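Local coordinates for MccB protein (Escherichia coli, PDB 6OM4) that uses ATP to adenylate the peptide MccA in microcin C7 biosynthesis, joining the nucleotide to it through a phosphoramidate in an E1-like reaction, at residues 100-105 with 311-316; 94-99 with 108-113; 18-23 with 75-80; 133-138 with 183-188. One frame throughout, in Å; residues are numbered along the deposited sequence.

Interaction 1 of 4, residues 100-105 with 311-316; sequences QSYGAN and GKYSEP
Two tyrosine rings, Y102 and Y313, and the side chain of S314 form this contact. One face of the Y102 ring is covered by CB of S314, and the neighbouring OG lies 3.9 Å from Y102 CE1. The H98 ring also meets Y102, edge-to-face. Y313 approaches the same ring obliquely: the two centroids are 5.7 Å apart and the planes are inclined at 58°. Seen from Y313, the CD2 corner of Y102 comes in at the ring edge, near its plane, with Y102 CD2 4.0 Å from Y313 CE1. A chi1 of 64° sets the Y313 ring between its own backbone N and carbonyl carbon, which brings it beside Y102. Separately, A104 CB packs 3.7 Å from Y313 CB. No direct hydrogen bond crosses the contact. Instead one water donates to both backbone carbonyls, reaching Y102 O at 3.1 Å and Y313 O at 2.6 Å, and so spans the polar side of an otherwise apolar junction. The phenol OH of Y313 is bound by H98 NE2, which fixes the far end of the ring, and K25 makes a cation-pi contact with Y102. Both segments span a helix end: G103, with positive phi, is the C-prime residue of the Schellman motif that closes helix 93-101, while K312 is the first residue to leave helix 292-311. The contact therefore seats the turn after the former helix on the turn after the latter, with V109 of helix 106-114 touching both A104 and Y313.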
loop_
_atom_site.group_PDB
_atom_site.type_symbol
_atom_site.label_atom_id
_atom_site.label_comp_id
_atom_site.label_asym_id
_atom_site.label_seq_id
_atom_site.Cartn_x
_atom_site.Cartn_y
_atom_site.Cartn_z
ATOM N N GLN A 100 -5.993 -4.170 -14.383
ATOM C CA GLN A 100 -6.189 -5.109 -15.510
ATOM C C GLN A 100 -5.062 -6.129 -15.499
ATOM O O GLN A 100 -5.303 -7.302 -15.718
ATOM C CB GLN A 100 -6.138 -4.428 -16.876
ATOM C CG GLN A 100 -7.337 -3.556 -17.208
ATOM C CD GLN A 100 -7.271 -2.857 -18.543
ATOM O OE1 GLN A 100 -8.301 -2.410 -19.108
ATOM N NE2 GLN A 100 -6.067 -2.631 -19.010
ATOM N N SER A 101 -3.849 -5.656 -15.188
ATOM C CA SER A 101 -2.671 -6.492 -15.230
ATOM C C SER A 101 -2.688 -7.590 -14.162
ATOM O O SER A 101 -1.888 -8.532 -14.299
ATOM C CB SER A 101 -1.402 -5.680 -15.154
ATOM O OG SER A 101 -1.093 -5.261 -13.823
ATOM N N TYR A 102 -3.590 -7.520 -13.181
ATOM C CA TYR A 102 -3.799 -8.596 -12.197
ATOM C C TYR A 102 -5.024 -9.471 -12.518
ATOM O O TYR A 102 -5.374 -10.285 -11.681
ATOM C CB TYR A 102 -3.920 -7.998 -10.799
ATOM C CG TYR A 102 -2.570 -7.563 -10.310
ATOM C CD1 TYR A 102 -1.691 -8.474 -9.729
ATOM C CD2 TYR A 102 -2.107 -6.292 -10.570
ATOM C CE1 TYR A 102 -0.415 -8.094 -9.350
ATOM C CE2 TYR A 102 -0.820 -5.905 -10.217
ATOM C CZ TYR A 102 0.031 -6.806 -9.606
ATOM O OH TYR A 102 1.285 -6.383 -9.229
ATOM N N GLY A 103 -5.682 -9.263 -13.663
ATOM C CA GLY A 103 -6.839 -10.054 -14.058
ATOM C C GLY A 103 -8.126 -9.520 -13.462
ATOM O O GLY A 103 -9.165 -10.210 -13.490
ATOM N N ALA A 104 -8.099 -8.247 -13.027
ATOM C CA ALA A 104 -9.255 -7.608 -12.380
ATOM C C ALA A 104 -10.060 -6.782 -13.392
ATOM O O ALA A 104 -9.557 -6.333 -14.398
ATOM C CB ALA A 104 -8.818 -6.766 -11.203
ATOM N N ASN A 105 -11.358 -6.621 -13.115
ATOM C CA ASN A 105 -12.201 -5.614 -13.788
ATOM C C ASN A 105 -11.939 -4.263 -13.136
ATOM O O ASN A 105 -12.302 -4.069 -11.988
ATOM C CB ASN A 105 -13.693 -5.968 -13.684
ATOM C CG ASN A 105 -14.593 -4.991 -14.392
ATOM O OD1 ASN A 105 -14.242 -3.826 -14.630
ATOM N ND2 ASN A 105 -15.798 -5.464 -14.717
ATOM N N GLY A 311 -9.377 -2.775 -2.621
ATOM C CA GLY A 311 -9.722 -3.071 -4.028
ATOM C C GLY A 311 -9.853 -4.553 -4.347
ATOM O O GLY A 311 -10.485 -4.917 -5.377
ATOM N N LYS A 312 -9.191 -5.396 -3.547
ATOM C CA LYS A 312 -9.357 -6.880 -3.527
ATOM C C LYS A 312 -8.792 -7.565 -4.784
ATOM O O LYS A 312 -9.069 -8.714 -4.982
ATOM C CB LYS A 312 -10.832 -7.280 -3.310
ATOM C CG LYS A 312 -11.437 -6.853 -1.983
ATOM C CD LYS A 312 -10.696 -7.355 -0.768
ATOM C CE LYS A 312 -11.260 -6.824 0.540
ATOM N NZ LYS A 312 -12.250 -7.742 1.157
ATOM N N TYR A 313 -7.920 -6.903 -5.551
ATOM C CA TYR A 313 -7.455 -7.418 -6.842
ATOM C C TYR A 313 -6.127 -8.169 -6.683
ATOM O O TYR A 313 -5.722 -8.956 -7.566
ATOM C CB TYR A 313 -7.328 -6.283 -7.842
ATOM C CG TYR A 313 -6.291 -5.252 -7.499
ATOM C CD1 TYR A 313 -4.973 -5.371 -7.922
ATOM C CD2 TYR A 313 -6.639 -4.142 -6.759
ATOM C CE1 TYR A 313 -4.036 -4.401 -7.625
ATOM C CE2 TYR A 313 -5.704 -3.179 -6.427
ATOM C CZ TYR A 313 -4.398 -3.323 -6.851
ATOM O OH TYR A 313 -3.512 -2.332 -6.546
ATOM N N SER A 314 -5.467 -7.956 -5.539
ATOM C CA SER A 314 -4.155 -8.564 -5.242
ATOM C C SER A 314 -3.943 -8.506 -3.732
ATOM O O SER A 314 -4.493 -7.651 -3.086
ATOM C CB SER A 314 -3.059 -7.863 -5.982
ATOM O OG SER A 314 -1.813 -8.526 -5.775
ATOM N N GLU A 315 -3.192 -9.456 -3.175
ATOM C CA GLU A 315 -3.080 -9.561 -1.711
ATOM C C GLU A 315 -2.080 -8.520 -1.195
ATOM O O GLU A 315 -0.943 -8.442 -1.684
ATOM C CB GLU A 315 -2.765 -10.994 -1.263
ATOM C CG GLU A 315 -4.030 -11.776 -0.896
ATOM C CD GLU A 315 -3.863 -13.270 -0.623
ATOM O OE1 GLU A 315 -3.196 -13.960 -1.441
ATOM O OE2 GLU A 315 -4.400 -13.758 0.410
ATOM N N PRO A 316 -2.440 -7.752 -0.144
ATOM C CA PRO A 316 -1.479 -6.838 0.498
ATOM C C PRO A 316 -0.226 -7.594 0.967
ATOM O O PRO A 316 -0.317 -8.687 1.507
ATOM C CB PRO A 316 -2.259 -6.242 1.669
ATOM C CG PRO A 316 -3.704 -6.492 1.371
ATOM C CD PRO A 316 -3.756 -7.741 0.520
HETATM O O HOH W 1 -7.412 -9.587 -9.500
#

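Interaction 2 of 4, residues 94-99 with 108-113; sequences RNFLHY and LVQDKL
The main apolar contact is a CH-pi interaction in which V109 points a methyl group squarely at the ring of Y99. V109 CG1 is 3.5 Å from the Y99 centroid and only 5° off the ring normal, and it lies almost equally far from all six ring carbons. The opposite face of Y99 carries the carbonyl O of N95, one turn back in its own helix and offset toward the rim, so the ring is held between a backbone oxygen and a methyl. V109 reaches its place with CG1 anti to the backbone N (chi1 173°). Plain van der Waals packing supplies the rest. L113 meets Y99 from the opposing direction, its CD1 3.4 Å from the phenol OH of Y99 and 4.2 Å from CZ. Farther along, the aliphatic part of Q110 lies against F96: Q110 CB is 3.7 Å from F96 CE1, and CG sits in the ring plane at the edge. The amide end of Q110 lies near the edges of both the F96 and Y99 rings. No hydrogen bond or salt bridge links the two helices, whose axes pass at 10.7 Å with 115° between their directions. Helices 93-101 and 106-114, joined by a short turn, form a steeply crossed pair just ahead of strand 117-121, the first strand of the Rossmann-like sheet of the ThiF family. R94, on the first of them, binds ATP in another structure of this protein, though no ligand sits on it here; it is consistent with an arginine extended into a partner's active site, as in related E1-like enzymes.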
loop_
_atom_site.group_PDB
_atom_site.type_symbol
_atom_site.label_atom_id
_atom_site.label_comp_id
_atom_site.label_asym_id
_atom_site.label_seq_id
_atom_site.Cartn_x
_atom_site.Cartn_y
_atom_site.Cartn_z
ATOM N N ARG A 94 -4.545 5.213 -15.771
ATOM C CA ARG A 94 -3.255 4.489 -15.592
ATOM C C ARG A 94 -3.389 3.444 -14.476
ATOM O O ARG A 94 -2.841 2.345 -14.567
ATOM C CB ARG A 94 -2.074 5.419 -15.314
ATOM C CG ARG A 94 -1.877 6.494 -16.373
ATOM C CD ARG A 94 -1.796 5.923 -17.775
ATOM N NE ARG A 94 -1.338 6.899 -18.762
ATOM C CZ ARG A 94 -2.113 7.579 -19.601
ATOM N NH1 ARG A 94 -3.406 7.316 -19.678
ATOM N NH2 ARG A 94 -1.607 8.585 -20.296
ATOM N N ASN A 95 -4.107 3.795 -13.418
ATOM C CA ASN A 95 -4.426 2.819 -12.376
ATOM C C ASN A 95 -5.241 1.660 -12.980
ATOM O O ASN A 95 -5.084 0.525 -12.554
ATOM C CB ASN A 95 -5.169 3.396 -11.171
ATOM C CG ASN A 95 -4.357 4.271 -10.239
ATOM O OD1 ASN A 95 -3.149 4.465 -10.425
ATOM N ND2 ASN A 95 -5.040 4.848 -9.255
ATOM N N PHE A 96 -6.173 1.951 -13.910
ATOM C CA PHE A 96 -6.948 0.880 -14.561
ATOM C C PHE A 96 -6.031 -0.136 -15.250
ATOM O O PHE A 96 -6.313 -1.345 -15.144
ATOM C CB PHE A 96 -7.979 1.413 -15.561
ATOM C CG PHE A 96 -9.270 1.897 -14.946
ATOM C CD1 PHE A 96 -9.318 2.439 -13.660
ATOM C CD2 PHE A 96 -10.449 1.810 -15.675
ATOM C CE1 PHE A 96 -10.522 2.881 -13.117
ATOM C CE2 PHE A 96 -11.649 2.242 -15.123
ATOM C CZ PHE A 96 -11.680 2.779 -13.853
ATOM N N LEU A 97 -4.914 0.309 -15.856
ATOM C CA LEU A 97 -3.960 -0.644 -16.441
ATOM C C LEU A 97 -3.364 -1.543 -15.357
ATOM O O LEU A 97 -3.239 -2.743 -15.562
ATOM C CB LEU A 97 -2.872 0.091 -17.229
ATOM C CG LEU A 97 -3.406 0.989 -18.346
ATOM C CD1 LEU A 97 -2.296 1.881 -18.870
ATOM C CD2 LEU A 97 -4.035 0.195 -19.473
ATOM N N HIS A 98 -2.990 -0.968 -14.218
ATOM C CA HIS A 98 -2.483 -1.724 -13.098
ATOM C C HIS A 98 -3.505 -2.806 -12.674
ATOM O O HIS A 98 -3.168 -3.995 -12.605
ATOM C CB HIS A 98 -2.085 -0.760 -11.980
ATOM C CG HIS A 98 -1.767 -1.440 -10.700
ATOM N ND1 HIS A 98 -0.547 -2.061 -10.479
ATOM C CD2 HIS A 98 -2.467 -1.526 -9.552
ATOM C CE1 HIS A 98 -0.563 -2.533 -9.235
ATOM N NE2 HIS A 98 -1.722 -2.226 -8.655
ATOM N N TYR A 99 -4.772 -2.445 -12.492
ATOM C CA TYR A 99 -5.789 -3.455 -12.038
ATOM C C TYR A 99 -5.964 -4.554 -13.109
ATOM O O TYR A 99 -6.072 -5.742 -12.778
ATOM C CB TYR A 99 -7.123 -2.809 -11.630
ATOM C CG TYR A 99 -7.015 -1.621 -10.689
ATOM C CD1 TYR A 99 -6.117 -1.616 -9.626
ATOM C CD2 TYR A 99 -7.787 -0.470 -10.852
ATOM C CE1 TYR A 99 -6.016 -0.544 -8.748
ATOM C CE2 TYR A 99 -7.664 0.621 -9.993
ATOM C CZ TYR A 99 -6.746 0.608 -8.958
ATOM O OH TYR A 99 -6.598 1.718 -8.147
ATOM N N LEU A 108 -14.757 -2.293 -11.283
ATOM C CA LEU A 108 -15.218 -2.809 -9.970
ATOM C C LEU A 108 -14.216 -2.475 -8.853
ATOM O O LEU A 108 -14.605 -2.149 -7.761
ATOM C CB LEU A 108 -15.490 -4.308 -10.038
ATOM C CG LEU A 108 -16.474 -4.708 -11.132
ATOM C CD1 LEU A 108 -16.690 -6.223 -11.129
ATOM C CD2 LEU A 108 -17.802 -3.997 -10.943
ATOM N N VAL A 109 -12.914 -2.522 -9.147
ATOM C CA VAL A 109 -11.948 -2.040 -8.180
ATOM C C VAL A 109 -12.208 -0.568 -7.848
ATOM O O VAL A 109 -12.181 -0.152 -6.657
ATOM C CB VAL A 109 -10.510 -2.228 -8.684
ATOM C CG1 VAL A 109 -9.550 -1.562 -7.714
ATOM C CG2 VAL A 109 -10.191 -3.696 -8.907
ATOM N N GLN A 110 -12.378 0.256 -8.880
ATOM C CA GLN A 110 -12.516 1.695 -8.686
ATOM C C GLN A 110 -13.749 1.968 -7.816
ATOM O O GLN A 110 -13.728 2.833 -6.957
ATOM C CB GLN A 110 -12.571 2.459 -10.011
ATOM C CG GLN A 110 -12.428 3.967 -9.870
ATOM C CD GLN A 110 -11.082 4.395 -9.330
ATOM O OE1 GLN A 110 -10.975 5.226 -8.414
ATOM N NE2 GLN A 110 -10.045 3.808 -9.883
ATOM N N ASP A 111 -14.811 1.176 -8.017
ATOM C CA ASP A 111 -16.046 1.328 -7.287
ATOM C C ASP A 111 -15.823 1.035 -5.796
ATOM O O ASP A 111 -16.350 1.720 -4.926
ATOM C CB ASP A 111 -17.104 0.391 -7.876
ATOM C CG ASP A 111 -18.444 0.410 -7.183
ATOM O OD1 ASP A 111 -19.146 1.449 -7.309
ATOM O OD2 ASP A 111 -18.759 -0.606 -6.520
ATOM N N LYS A 112 -14.997 0.038 -5.481
ATOM C CA LYS A 112 -14.687 -0.262 -4.100
ATOM C C LYS A 112 -13.891 0.883 -3.459
ATOM O O LYS A 112 -14.120 1.214 -2.312
ATOM C CB LYS A 112 -13.961 -1.595 -3.969
ATOM C CG LYS A 112 -14.823 -2.789 -4.295
ATOM C CD LYS A 112 -14.089 -4.051 -4.510
ATOM C CE LYS A 112 -15.008 -5.131 -5.060
ATOM N NZ LYS A 112 -14.415 -6.452 -4.791
ATOM N N LEU A 113 -12.976 1.500 -4.224
ATOM C CA LEU A 113 -12.199 2.607 -3.667
ATOM C C LEU A 113 -13.128 3.793 -3.411
ATOM O O LEU A 113 -13.039 4.406 -2.367
ATOM C CB LEU A 113 -11.065 3.009 -4.611
ATOM C CG LEU A 113 -10.023 1.917 -4.881
ATOM C CD1 LEU A 113 -9.065 2.385 -5.970
ATOM C CD2 LEU A 113 -9.248 1.478 -3.656
#

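Interaction 3 of 4, residues 18-23 with 75-80; sequences GLVGGG and NFFIIP
F77 provides about half of the buried surface here, V20 and G21 nearly all the remainder. The phenylalanine ring reaches out from just past the Schellman turn at F76 and brings its tip to the chain as it leaves strand 17-20. F77 CZ lies 3.5 Å from V20 O and 3.6 Å from G21 CA, both approaching obliquely to the ring. From obliquely above the CD2-CE2 rim, on the side opposite N75 CB, CG1 of V20 comes within 3.7 Å of F77 CE2. That branch stands anti to the valine's backbone N (chi1 180°), turned to meet the aromatic carbons. G21 has no side chain, and the ring tip fills that place; its positive phi of 94° is a second reason why glycine fits. One ring face is covered from within its own segment by N75 CB, 3.4 Å above the F77 plane over its centre. No hydrogen bond links the segments; packing of the ring on backbone and valine carries the contact. The turn at F76 ends helix 62-74 and places F77 at the start of the run into strand 78-80. The F77 ring also touches L72 of that helix and V9. V20 packs on I11 and its backbone pairs with Q27, while G21 hydrogen-bonds through its own to K10. F77 thus joins the three-stranded sheet 11-14, 17-20, 27-29 to helix 62-74 and the sheet containing strand 78-80.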
loop_
_atom_site.group_PDB
_atom_site.type_symbol
_atom_site.label_atom_id
_atom_site.label_comp_id
_atom_site.label_asym_id
_atom_site.label_seq_id
_atom_site.Cartn_x
_atom_site.Cartn_y
_atom_site.Cartn_z
ATOM N N GLY A 18 13.241 -14.498 -26.312
ATOM C CA GLY A 18 12.627 -13.221 -26.178
ATOM C C GLY A 18 11.885 -13.085 -24.875
ATOM O O GLY A 18 11.693 -14.060 -24.141
ATOM N N LEU A 19 11.446 -11.854 -24.634
ATOM C CA LEU A 19 10.662 -11.484 -23.532
ATOM C C LEU A 19 9.260 -11.078 -23.992
ATOM O O LEU A 19 9.073 -10.390 -25.023
ATOM C CB LEU A 19 11.321 -10.300 -22.835
ATOM C CG LEU A 19 12.668 -10.608 -22.170
ATOM C CD1 LEU A 19 13.368 -9.311 -21.813
ATOM C CD2 LEU A 19 12.493 -11.454 -20.924
ATOM N N VAL A 20 8.294 -11.490 -23.178
ATOM C CA VAL A 20 6.929 -11.017 -23.314
ATOM C C VAL A 20 6.476 -10.472 -21.961
ATOM O O VAL A 20 6.524 -11.145 -20.941
ATOM C CB VAL A 20 6.000 -12.136 -23.818
ATOM C CG1 VAL A 20 4.564 -11.629 -23.949
ATOM C CG2 VAL A 20 6.529 -12.761 -25.101
ATOM N N GLY A 21 6.022 -9.215 -21.953
ATOM C CA GLY A 21 5.475 -8.651 -20.778
ATOM C C GLY A 21 6.520 -7.897 -19.990
ATOM O O GLY A 21 7.725 -7.969 -20.283
ATOM N N GLY A 22 6.051 -7.145 -19.002
ATOM C CA GLY A 22 6.923 -6.461 -18.074
ATOM C C GLY A 22 6.392 -6.519 -16.669
ATOM O O GLY A 22 5.152 -6.584 -16.457
ATOM N N GLY A 23 7.307 -6.407 -15.694
ATOM C CA GLY A 23 6.939 -6.493 -14.263
ATOM C C GLY A 23 7.008 -7.929 -13.764
ATOM O O GLY A 23 7.725 -8.727 -14.353
ATOM N N ASN A 75 -1.078 -15.010 -17.967
ATOM C CA ASN A 75 -0.303 -13.859 -17.495
ATOM C C ASN A 75 -1.123 -12.549 -17.530
ATOM O O ASN A 75 -0.566 -11.497 -17.249
ATOM C CB ASN A 75 0.986 -13.756 -18.301
ATOM C CG ASN A 75 1.926 -14.902 -17.994
ATOM O OD1 ASN A 75 2.476 -14.975 -16.899
ATOM N ND2 ASN A 75 2.108 -15.785 -18.945
ATOM N N PHE A 76 -2.413 -12.611 -17.889
ATOM C CA PHE A 76 -3.284 -11.410 -18.050
ATOM C C PHE A 76 -2.730 -10.444 -19.102
ATOM O O PHE A 76 -3.061 -9.241 -19.097
ATOM C CB PHE A 76 -3.572 -10.745 -16.693
ATOM C CG PHE A 76 -3.918 -11.763 -15.645
ATOM C CD1 PHE A 76 -5.036 -12.562 -15.809
ATOM C CD2 PHE A 76 -3.101 -11.963 -14.569
ATOM C CE1 PHE A 76 -5.330 -13.547 -14.886
ATOM C CE2 PHE A 76 -3.428 -12.909 -13.610
ATOM C CZ PHE A 76 -4.522 -13.722 -13.799
ATOM N N PHE A 77 -2.013 -10.978 -20.110
ATOM C CA PHE A 77 -1.557 -10.177 -21.243
ATOM C C PHE A 77 -2.706 -9.924 -22.221
ATOM O O PHE A 77 -2.786 -8.866 -22.857
ATOM C CB PHE A 77 -0.376 -10.850 -21.919
ATOM C CG PHE A 77 0.860 -11.006 -21.066
ATOM C CD1 PHE A 77 1.132 -10.160 -20.006
ATOM C CD2 PHE A 77 1.801 -11.956 -21.412
ATOM C CE1 PHE A 77 2.307 -10.286 -19.282
ATOM C CE2 PHE A 77 2.976 -12.083 -20.685
ATOM C CZ PHE A 77 3.232 -11.244 -19.628
ATOM N N ILE A 78 -3.580 -10.917 -22.350
ATOM C CA ILE A 78 -4.880 -10.682 -22.987
ATOM C C ILE A 78 -5.946 -10.773 -21.896
ATOM O O ILE A 78 -5.843 -11.610 -20.970
ATOM C CB ILE A 78 -5.157 -11.611 -24.190
ATOM C CG1 ILE A 78 -5.182 -13.079 -23.813
ATOM C CG2 ILE A 78 -4.190 -11.345 -25.350
ATOM C CD1 ILE A 78 -5.683 -13.951 -24.933
ATOM N N ILE A 79 -6.929 -9.866 -21.982
ATOM C CA ILE A 79 -7.957 -9.739 -20.975
ATOM C C ILE A 79 -9.303 -9.657 -21.670
ATOM O O ILE A 79 -9.379 -9.356 -22.866
ATOM C CB ILE A 79 -7.742 -8.507 -20.077
ATOM C CG1 ILE A 79 -7.744 -7.226 -20.904
ATOM C CG2 ILE A 79 -6.475 -8.696 -19.242
ATOM C CD1 ILE A 79 -7.594 -5.976 -20.092
ATOM N N PRO A 80 -10.405 -9.935 -20.950
ATOM C CA PRO A 80 -11.724 -9.730 -21.525
ATOM C C PRO A 80 -11.858 -8.296 -22.048
ATOM O O PRO A 80 -11.515 -7.361 -21.348
ATOM C CB PRO A 80 -12.670 -10.003 -20.359
ATOM C CG PRO A 80 -11.905 -10.973 -19.537
ATOM C CD PRO A 80 -10.476 -10.473 -19.598
#

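Interaction 4 of 4, residues 133-138 with 183-188; sequences ILATSG and SEISVS
I185 meets A135 and G138 at the C-terminal end of helix 125-136. Just before it, E184 is tied by its backbone N to N182 OD1, and N182 in turn gives its ND2 to A135 O, so the approach to I185 is already fastened to the helix end. I185 itself carries the contact. With chi1 at 72°, CG1 lies between the backbone N and the carbonyl carbon, and the extended chain beyond it carries CD1 onto the alanine: I185 CD1 is 3.5 Å from A135 CB, tighter than usual for two carbons, and 3.8 Å from A135 CA. The other branch, CG2, lies near the turn, 4.4 Å from G138 CA, where G138, with positive phi, completes a Schellman motif. From S186 on, the segment becomes strand 186-191, which pairs in parallel with strand 141-146. I142 of that strand touches both A135 and I185, and V187 turns to helix 170-181. Between the two segments there is neither hydrogen bond nor charge pair: the direct contact is apolar, and N182 and the strand pairing add polar links nearby in this corner of the Rossmann-like domain.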
loop_
_atom_site.group_PDB
_atom_site.type_symbol
_atom_site.label_atom_id
_atom_site.label_comp_id
_atom_site.label_asym_id
_atom_site.label_seq_id
_atom_site.Cartn_x
_atom_site.Cartn_y
_atom_site.Cartn_z
ATOM N N ILE A 133 -1.565 9.751 -2.184
ATOM C CA ILE A 133 -1.742 8.588 -3.056
ATOM C C ILE A 133 -3.203 8.148 -3.025
ATOM O O ILE A 133 -3.805 7.832 -4.081
ATOM C CB ILE A 133 -0.817 7.422 -2.634
ATOM C CG1 ILE A 133 0.639 7.790 -2.892
ATOM C CG2 ILE A 133 -1.222 6.161 -3.362
ATOM C CD1 ILE A 133 1.641 6.991 -2.124
ATOM N N LEU A 134 -3.781 8.054 -1.826
ATOM C CA LEU A 134 -5.134 7.531 -1.720
ATOM C C LEU A 134 -6.111 8.507 -2.395
ATOM O O LEU A 134 -7.030 8.080 -3.105
ATOM C CB LEU A 134 -5.506 7.264 -0.254
ATOM C CG LEU A 134 -4.661 6.227 0.497
ATOM C CD1 LEU A 134 -5.266 5.953 1.886
ATOM C CD2 LEU A 134 -4.573 4.904 -0.272
ATOM N N ALA A 135 -5.929 9.816 -2.188
ATOM C CA ALA A 135 -6.824 10.800 -2.767
ATOM C C ALA A 135 -6.766 10.707 -4.294
ATOM O O ALA A 135 -7.781 10.703 -4.975
ATOM C CB ALA A 135 -6.466 12.180 -2.278
ATOM N N THR A 136 -5.556 10.608 -4.859
ATOM C CA THR A 136 -5.470 10.662 -6.287
ATOM C C THR A 136 -5.808 9.307 -6.919
ATOM O O THR A 136 -6.046 9.292 -8.112
ATOM C CB THR A 136 -4.121 11.204 -6.751
ATOM O OG1 THR A 136 -3.096 10.359 -6.235
ATOM C CG2 THR A 136 -3.911 12.620 -6.270
ATOM N N SER A 137 -5.850 8.237 -6.121
ATOM C CA SER A 137 -6.344 6.934 -6.565
ATOM C C SER A 137 -7.858 6.826 -6.399
ATOM O O SER A 137 -8.446 5.833 -6.804
ATOM C CB SER A 137 -5.606 5.786 -5.910
ATOM O OG SER A 137 -4.320 5.679 -6.511
ATOM N N GLY A 138 -8.494 7.839 -5.802
ATOM C CA GLY A 138 -9.976 7.861 -5.756
ATOM C C GLY A 138 -10.618 7.196 -4.546
ATOM O O GLY A 138 -11.840 6.883 -4.584
ATOM N N SER A 183 -10.905 16.805 -6.666
ATOM C CA SER A 183 -12.028 17.527 -6.113
ATOM C C SER A 183 -13.280 16.646 -6.096
ATOM O O SER A 183 -14.319 17.108 -5.642
ATOM C CB SER A 183 -12.266 18.795 -6.845
ATOM O OG SER A 183 -12.450 18.545 -8.219
ATOM N N GLU A 184 -13.153 15.391 -6.533
ATOM C CA GLU A 184 -14.277 14.426 -6.611
ATOM C C GLU A 184 -14.429 13.651 -5.278
ATOM O O GLU A 184 -15.401 12.930 -5.122
ATOM C CB GLU A 184 -14.089 13.478 -7.809
ATOM C CG GLU A 184 -13.967 14.195 -9.167
ATOM C CD GLU A 184 -13.679 13.364 -10.426
ATOM O OE1 GLU A 184 -14.034 12.152 -10.460
ATOM O OE2 GLU A 184 -13.065 13.925 -11.391
ATOM N N ILE A 185 -13.497 13.794 -4.324
ATOM C CA ILE A 185 -13.545 13.026 -3.084
ATOM C C ILE A 185 -13.978 13.931 -1.926
ATOM O O ILE A 185 -14.117 15.134 -2.079
ATOM C CB ILE A 185 -12.197 12.343 -2.786
ATOM C CG1 ILE A 185 -11.145 13.371 -2.366
ATOM C CG2 ILE A 185 -11.758 11.494 -3.963
ATOM C CD1 ILE A 185 -9.889 12.766 -1.864
ATOM N N SER A 186 -14.186 13.303 -0.768
ATOM C CA SER A 186 -14.597 13.973 0.468
ATOM C C SER A 186 -13.455 13.889 1.475
ATOM O O SER A 186 -12.929 12.777 1.691
ATOM C CB SER A 186 -15.847 13.307 0.996
ATOM O OG SER A 186 -16.315 13.984 2.152
ATOM N N VAL A 187 -13.092 15.025 2.101
ATOM C CA VAL A 187 -12.052 15.073 3.128
ATOM C C VAL A 187 -12.597 15.837 4.328
ATOM O O VAL A 187 -13.202 16.883 4.151
ATOM C CB VAL A 187 -10.773 15.757 2.602
ATOM C CG1 VAL A 187 -9.685 15.751 3.655
ATOM C CG2 VAL A 187 -10.300 15.109 1.300
ATOM N N SER A 188 -12.362 15.305 5.528
ATOM C CA SER A 188 -12.728 15.948 6.763
ATOM C C SER A 188 -11.531 15.884 7.739
ATOM O O SER A 188 -10.577 15.129 7.515
ATOM C CB SER A 188 -14.036 15.345 7.271
ATOM O OG SER A 188 -13.830 14.052 7.816
#

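In the fold
From the N terminus, interaction 3 comes first, closing a loop of 51 residues, largely helical, among the two small antiparallel sheets and helices of the N-terminal part. Interaction 2 then closes a short turn between two successive helices. Interaction 1 crosses it, since residues 100-105 lie between the segments of interaction 2, and returns to residues 311-316 over 205 residues. Interaction 4 is nested in that long loop. Contacts link these units: F76 packs on G103, joining interactions 3 and 1, and N95 ND2 lies 3.0 Å from S137 OG, probably hydrogen-bonded, between interactions 2 and 4. The end of helix 93-101 and the turn after it thus connect the N-terminal part to the nucleotide-binding domain.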